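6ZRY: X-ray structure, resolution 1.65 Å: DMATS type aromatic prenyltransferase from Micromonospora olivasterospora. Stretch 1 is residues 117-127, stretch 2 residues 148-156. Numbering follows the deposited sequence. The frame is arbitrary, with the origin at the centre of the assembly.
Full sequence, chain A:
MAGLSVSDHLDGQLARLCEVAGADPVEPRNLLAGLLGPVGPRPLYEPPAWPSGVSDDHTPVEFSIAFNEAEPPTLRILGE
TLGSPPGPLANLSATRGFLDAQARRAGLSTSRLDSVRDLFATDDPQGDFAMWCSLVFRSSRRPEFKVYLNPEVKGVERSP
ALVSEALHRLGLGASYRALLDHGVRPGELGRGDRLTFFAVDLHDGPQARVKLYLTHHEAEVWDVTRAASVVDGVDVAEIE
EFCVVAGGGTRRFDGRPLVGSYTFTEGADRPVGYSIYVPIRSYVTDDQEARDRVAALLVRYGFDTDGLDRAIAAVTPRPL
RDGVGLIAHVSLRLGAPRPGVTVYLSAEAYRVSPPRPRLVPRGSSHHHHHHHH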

# COMPACT_ATOMS: atom_id res chain seq x y z
N ARG A 117 9.81 -13.97 -11.82
CA ARG A 117 10.66 -12.79 -12.16
C ARG A 117 10.65 -12.51 -13.67
O ARG A 117 10.42 -11.35 -14.06
N ASP A 118 10.87 -13.54 -14.49
CA ASP A 118 11.00 -13.42 -15.96
C ASP A 118 9.70 -12.91 -16.58
O ASP A 118 9.79 -12.31 -17.68
N LEU A 119 8.54 -13.14 -15.95
CA LEU A 119 7.25 -12.66 -16.48
C LEU A 119 7.17 -11.15 -16.36
O LEU A 119 6.58 -10.53 -17.24
N PHE A 120 7.76 -10.56 -15.31
CA PHE A 120 7.77 -9.10 -15.08
C PHE A 120 9.01 -8.46 -15.71
O PHE A 120 8.97 -7.28 -15.93
N ALA A 121 10.07 -9.22 -15.97
CA ALA A 121 11.38 -8.65 -16.37
C ALA A 121 11.24 -8.02 -17.75
O ALA A 121 10.69 -8.66 -18.66
N THR A 122 11.72 -6.79 -17.89
CA THR A 122 11.69 -6.02 -19.15
C THR A 122 12.69 -4.89 -19.04
O THR A 122 12.85 -4.32 -17.93
N ASP A 123 13.39 -4.61 -20.14
CA ASP A 123 14.41 -3.54 -20.24
C ASP A 123 13.72 -2.19 -20.30
O ASP A 123 14.38 -1.21 -19.95
N ASP A 124 12.46 -2.15 -20.73
CA ASP A 124 11.68 -0.91 -20.91
C ASP A 124 10.43 -0.95 -20.02
O ASP A 124 9.32 -0.99 -20.53
N PRO A 125 10.57 -0.93 -18.67
CA PRO A 125 9.40 -0.98 -17.79
C PRO A 125 8.46 0.20 -18.05
O PRO A 125 8.98 1.32 -18.23
N GLN A 126 7.15 -0.07 -18.08
CA GLN A 126 6.08 0.91 -18.33
C GLN A 126 5.50 1.37 -17.00
O GLN A 126 5.53 0.59 -16.04
N GLY A 127 4.95 2.59 -16.97
CA GLY A 127 4.30 3.16 -15.77
C GLY A 127 5.33 3.72 -14.82
O GLY A 127 6.53 3.78 -15.20
N TYR A 148 5.87 -5.55 -4.03
CA TYR A 148 4.75 -5.00 -4.80
C TYR A 148 5.21 -4.85 -6.24
O TYR A 148 6.00 -3.93 -6.52
N LEU A 149 4.75 -5.74 -7.13
CA LEU A 149 5.14 -5.71 -8.56
C LEU A 149 4.04 -5.01 -9.33
O LEU A 149 2.85 -5.16 -8.95
N ASN A 150 4.42 -4.29 -10.38
CA ASN A 150 3.48 -3.56 -11.28
C ASN A 150 3.00 -4.54 -12.34
O ASN A 150 3.79 -4.94 -13.19
N PRO A 151 1.71 -4.97 -12.33
CA PRO A 151 1.18 -5.86 -13.36
C PRO A 151 1.21 -5.21 -14.75
O PRO A 151 1.15 -5.92 -15.74
N GLU A 152 1.28 -3.89 -14.79
CA GLU A 152 1.22 -3.12 -16.07
C GLU A 152 2.63 -2.78 -16.57
O GLU A 152 2.75 -1.90 -17.46
N VAL A 153 3.66 -3.42 -16.05
CA VAL A 153 5.08 -3.06 -16.35
C VAL A 153 5.40 -3.33 -17.83
O VAL A 153 6.28 -2.66 -18.35
N LYS A 154 4.72 -4.28 -18.47
CA LYS A 154 4.88 -4.55 -19.92
C LYS A 154 3.72 -3.92 -20.69
O LYS A 154 3.47 -4.32 -21.84
N GLY A 155 3.03 -2.94 -20.08
CA GLY A 155 1.90 -2.21 -20.66
C GLY A 155 0.57 -2.69 -20.10
O GLY A 155 0.49 -3.82 -19.64
N VAL A 156 -0.45 -1.84 -20.16
CA VAL A 156 -1.79 -2.13 -19.58
C VAL A 156 -2.42 -3.32 -20.33
O VAL A 156 -3.04 -4.14 -19.68

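Two largely loop-built segments can pack well without a shared strand ladder, provided that a few apolar side chains fill the gap and free backbone carbonyls find donors. The contact between residues 117-127 and 148-156 of this prenyltransferase, which buries 548 Å² in all, illustrates the principle.

The apolar part centres on Phe120 and Val153. Phe120 (chi1 m) leaves its backbone sideways, yet its ring reaches the second stretch. Leu149, in the m,t rotamer and pointing toward the first stretch, lays CD1 over one ring face, 3.7 Å from the Phe120 centroid and only 8° off the normal, a textbook CH-pi contact; its CB also lies 3.7 Å from Phe120 CE2. At the ring edge, Asn150 O approaches Phe120 CD2 at 3.7 Å. Val153 (chi1 p) spreads its two methyls between different neighbours: CG1 is 3.5 Å from Phe120 O, whereas CG2 meets Pro125 CB at 3.5 Å. Thr122 (chi1 t) has its CA-to-CB bond toward the second stretch, and its CG2 lies 4.0 Å from Val153 CG2, while its OG1 accepts a weak bond from Asp124 N within its own stretch.

In the polar part both acceptors are main-chain carbonyls; one donor is a backbone amide, the other a lysine side chain. Gln126 N donates to Val153 O at 2.7 Å, joining the two stretches where their CA atoms come nearest, and Pro125 CA adds a CA-H...O contact to Val153 O at 3.6 Å. Lys154 starts away from the first stretch, but its extended m,t,t,t chain returns, so that NZ makes a weak hydrogen bond to Leu119 O at 3.2 Å and CE lies 3.1 Å from Ala121 O.

Two further side-chain hydrogen bonds lie within a single stretch. Gln126 (m,m) turns its end back, NE2 donating to Asp124 O at a very short 2.4 Å, while Asn150 OD1 (chi1 t) accepts from Glu152 N at 2.9 Å.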

# COMPACT_ATOMS: atom_id res chain seq x y z
CB ARG A 117 12.10 -13.07 -11.70
CG ARG A 117 12.95 -11.82 -11.50
CD ARG A 117 14.24 -12.14 -10.76
NE ARG A 117 14.01 -12.54 -9.37
CZ ARG A 117 13.66 -11.71 -8.39
NH1 ARG A 117 13.48 -12.19 -7.18
NH2 ARG A 117 13.51 -10.41 -8.61
CB ASP A 118 11.46 -14.72 -16.63
CG ASP A 118 10.45 -15.85 -16.64
OD1 ASP A 118 10.16 -16.38 -15.56
OD2 ASP A 118 9.97 -16.20 -17.74
CB LEU A 119 6.07 -13.33 -15.75
CG LEU A 119 6.01 -14.84 -15.87
CD1 LEU A 119 4.86 -15.38 -15.03
CD2 LEU A 119 5.86 -15.28 -17.32
CB PHE A 120 7.66 -8.77 -13.58
CG PHE A 120 6.35 -9.22 -12.95
CD1 PHE A 120 6.16 -10.54 -12.57
CD2 PHE A 120 5.32 -8.31 -12.72
CE1 PHE A 120 4.98 -10.96 -11.99
CE2 PHE A 120 4.12 -8.73 -12.15
CZ PHE A 120 3.95 -10.05 -11.77
CB ALA A 121 12.47 -9.71 -16.36
CB THR A 122 10.28 -5.51 -19.48
OG1 THR A 122 10.37 -4.77 -20.70
CG2 THR A 122 9.68 -4.66 -18.39
CB ASP A 123 15.30 -3.75 -21.46
CG ASP A 123 16.53 -4.55 -21.12
OD1 ASP A 123 16.81 -4.69 -19.89
OD2 ASP A 123 17.21 -5.02 -22.07
CB ASP A 124 11.34 -0.74 -22.39
CG ASP A 124 11.56 0.67 -22.88
OD1 ASP A 124 12.19 0.82 -23.94
OD2 ASP A 124 11.13 1.61 -22.18
CB PRO A 125 9.98 -0.91 -16.37
CG PRO A 125 11.35 -0.29 -16.57
CD PRO A 125 11.82 -0.79 -17.93
CB GLN A 126 5.04 0.28 -19.23
CG GLN A 126 5.63 -0.23 -20.54
CD GLN A 126 6.42 0.86 -21.20
OE1 GLN A 126 5.88 1.88 -21.60
NE2 GLN A 126 7.73 0.67 -21.27
CB TYR A 148 4.32 -3.67 -4.18
CG TYR A 148 3.44 -3.85 -2.99
CD1 TYR A 148 3.91 -4.42 -1.81
CD2 TYR A 148 2.10 -3.52 -3.05
CE1 TYR A 148 3.06 -4.63 -0.72
CE2 TYR A 148 1.25 -3.73 -1.99
CZ TYR A 148 1.73 -4.29 -0.82
OH TYR A 148 0.84 -4.48 0.21
CB LEU A 149 5.35 -7.13 -9.07
CG LEU A 149 6.42 -7.95 -8.33
CD1 LEU A 149 6.50 -9.35 -8.91
CD2 LEU A 149 7.78 -7.30 -8.41
CB ASN A 150 4.12 -2.33 -11.92
CG ASN A 150 3.15 -1.55 -12.79
OD1 ASN A 150 1.95 -1.86 -12.83
ND2 ASN A 150 3.65 -0.52 -13.46
CB PRO A 151 -0.28 -6.07 -12.94
CG PRO A 151 -0.26 -5.79 -11.46
CD PRO A 151 0.68 -4.61 -11.35
CB GLU A 152 0.38 -1.87 -15.86
CG GLU A 152 -1.08 -2.19 -15.53
CD GLU A 152 -1.93 -0.94 -15.26
OE1 GLU A 152 -3.14 -1.05 -15.34
OE2 GLU A 152 -1.36 0.12 -14.99
CB VAL A 153 6.04 -3.80 -15.42
CG1 VAL A 153 6.14 -5.28 -15.78
CG2 VAL A 153 7.42 -3.14 -15.41
CB LYS A 154 4.99 -6.06 -20.16
CG LYS A 154 6.22 -6.70 -19.54
CD LYS A 154 6.42 -8.11 -19.99
CE LYS A 154 7.80 -8.64 -19.66
NZ LYS A 154 7.96 -10.06 -20.08
CB VAL A 156 -2.66 -0.86 -19.59
CG1 VAL A 156 -4.03 -1.12 -18.97
CG2 VAL A 156 -1.98 0.30 -18.86